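Uncharacterized ATP-binding protein MJ1010 (Methanocaldococcus jannaschii DSM 2661, PDB 3BJO) is of unknown function but probably binds ATP, and has a C-terminal domain related to helix-turn-helix folds. Local coordinates at residues 48-53 with 71-76. Sequence-based numbering, arbitrary orientation.
Sequences INALKL and VYLVKK
Leu-73 reaches from helix 67-75 across to helix 44-52 and meets two neighbouring residues there, Ala-50 and Leu-51. Its CB already points at the other helix but is still too far back to touch it. CG comes next, set beside the backbone N and anti to the carbonyl carbon (chi1 -70°), and from there the two methyls divide the work. CD1 of Leu-73 lies 4.1 Å from CB of Ala-50 and, at the same 4.1 Å, against CD2 of Leu-51, so this one methyl bridges two consecutive residues of the facing helix. Among residues 48-53, CD2 of Leu-73 meets only Leu-51, resting 4.1 Å from CD1 and 4.2 Å from CD2 of that residue.

Both helices belong to the C-terminal domain, whose family falls in the helix-turn-helix clan, and their packing here lies close to the middle of the chain. The closest pair of CA atoms, those of Leu-51 and Leu-73, stands 8.9 Å apart, and the gap is bridged purely by apolar groups, with no hydrogen bond crossing between these two segments. Ala-50 aims its short CB at the opposite helix, whereas Leu-51 leaves its backbone at a slant and closes the distance with its branched end, meeting Leu-73 at an oblique angle.

Leu-79 of strand 79-82 touches both leucines and also shares a backbone hydrogen bond with Leu-73, tying the strand to the helix just before it. Phe-22 of helix 3-24 packs against Leu-73 too, while Ile-65 lies on Ala-50 and the C-terminal Leu-103 on Leu-51.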
# COMPACT_ATOMS: atom_id res chain seq x y z
N ILE A 48 3.87 2.36 7.20
CA ILE A 48 3.77 1.01 7.79
C ILE A 48 2.52 0.91 8.64
O ILE A 48 1.75 -0.02 8.52
CB ILE A 48 5.02 0.69 8.64
CG1 ILE A 48 6.32 0.73 7.79
CG2 ILE A 48 4.84 -0.58 9.52
CD1 ILE A 48 6.76 -0.58 7.15
N ASN A 49 2.31 1.88 9.51
CA ASN A 49 1.08 1.90 10.31
C ASN A 49 -0.21 1.83 9.49
O ASN A 49 -1.09 1.07 9.84
CB ASN A 49 1.10 3.07 11.33
CG ASN A 49 2.09 2.81 12.46
OD1 ASN A 49 2.66 1.72 12.56
ND2 ASN A 49 2.32 3.80 13.30
N ALA A 50 -0.30 2.57 8.37
CA ALA A 50 -1.50 2.57 7.58
C ALA A 50 -1.67 1.20 6.91
O ALA A 50 -2.78 0.63 6.85
CB ALA A 50 -1.41 3.66 6.49
N LEU A 51 -0.59 0.69 6.36
CA LEU A 51 -0.66 -0.58 5.61
C LEU A 51 -0.97 -1.75 6.54
O LEU A 51 -1.62 -2.72 6.15
CB LEU A 51 0.66 -0.81 4.89
CG LEU A 51 0.85 0.05 3.63
CD1 LEU A 51 2.27 -0.20 3.00
CD2 LEU A 51 -0.22 -0.22 2.58
N LYS A 52 -0.51 -1.66 7.78
CA LYS A 52 -0.72 -2.75 8.70
C LYS A 52 -2.22 -2.93 8.94
O LYS A 52 -2.69 -4.02 9.29
CB LYS A 52 0.04 -2.53 10.02
CG LYS A 52 1.43 -3.20 9.99
CD LYS A 52 2.45 -2.65 11.00
CE LYS A 52 2.05 -2.76 12.42
NZ LYS A 52 3.26 -2.76 13.36
N LEU A 53 -2.97 -1.86 8.70
CA LEU A 53 -4.43 -1.90 8.94
C LEU A 53 -5.08 -2.92 7.99
O LEU A 53 -6.12 -3.51 8.30
CB LEU A 53 -5.06 -0.51 8.74
CG LEU A 53 -4.83 0.55 9.83
CD1 LEU A 53 -5.44 1.93 9.41
CD2 LEU A 53 -5.40 0.13 11.21
N VAL A 71 -2.76 9.40 0.18
CA VAL A 71 -2.49 9.97 -1.16
C VAL A 71 -1.16 9.43 -1.74
O VAL A 71 -1.08 9.08 -2.92
CB VAL A 71 -2.48 11.49 -1.15
CG1 VAL A 71 -1.76 12.08 -2.41
CG2 VAL A 71 -3.92 12.01 -1.08
N TYR A 72 -0.12 9.37 -0.89
CA TYR A 72 1.16 8.80 -1.32
C TYR A 72 0.95 7.35 -1.76
O TYR A 72 1.44 6.94 -2.80
CB TYR A 72 2.20 8.92 -0.18
CG TYR A 72 3.57 8.32 -0.49
CD1 TYR A 72 4.48 8.96 -1.32
CD2 TYR A 72 3.95 7.09 0.05
CE1 TYR A 72 5.75 8.38 -1.61
CE2 TYR A 72 5.19 6.51 -0.24
CZ TYR A 72 6.07 7.18 -1.06
OH TYR A 72 7.27 6.58 -1.34
N LEU A 73 0.20 6.57 -0.97
CA LEU A 73 0.04 5.13 -1.21
C LEU A 73 -0.82 4.86 -2.47
O LEU A 73 -0.66 3.84 -3.13
CB LEU A 73 -0.59 4.45 0.01
CG LEU A 73 0.27 4.35 1.28
CD1 LEU A 73 -0.57 3.89 2.48
CD2 LEU A 73 1.37 3.34 1.05
N VAL A 74 -1.72 5.78 -2.78
CA VAL A 74 -2.47 5.73 -4.03
C VAL A 74 -1.55 6.13 -5.19
O VAL A 74 -1.48 5.44 -6.18
CB VAL A 74 -3.77 6.60 -3.98
CG1 VAL A 74 -4.49 6.62 -5.38
CG2 VAL A 74 -4.69 6.05 -2.89
N LYS A 75 -0.82 7.24 -5.04
CA LYS A 75 0.08 7.72 -6.10
C LYS A 75 1.02 6.59 -6.49
O LYS A 75 1.31 6.38 -7.68
CB LYS A 75 0.90 8.89 -5.59
CG LYS A 75 1.80 9.56 -6.64
CD LYS A 75 3.06 10.19 -5.98
CE LYS A 75 4.13 10.60 -7.05
NZ LYS A 75 4.67 9.41 -7.81
N LYS A 76 1.47 5.85 -5.47
CA LYS A 76 2.44 4.78 -5.64
C LYS A 76 1.85 3.42 -6.02
O LYS A 76 2.56 2.42 -5.95
CB LYS A 76 3.30 4.66 -4.37
CG LYS A 76 4.18 5.88 -4.13
CD LYS A 76 5.35 5.99 -5.12
CE LYS A 76 5.94 7.40 -5.16
NZ LYS A 76 7.13 7.58 -6.15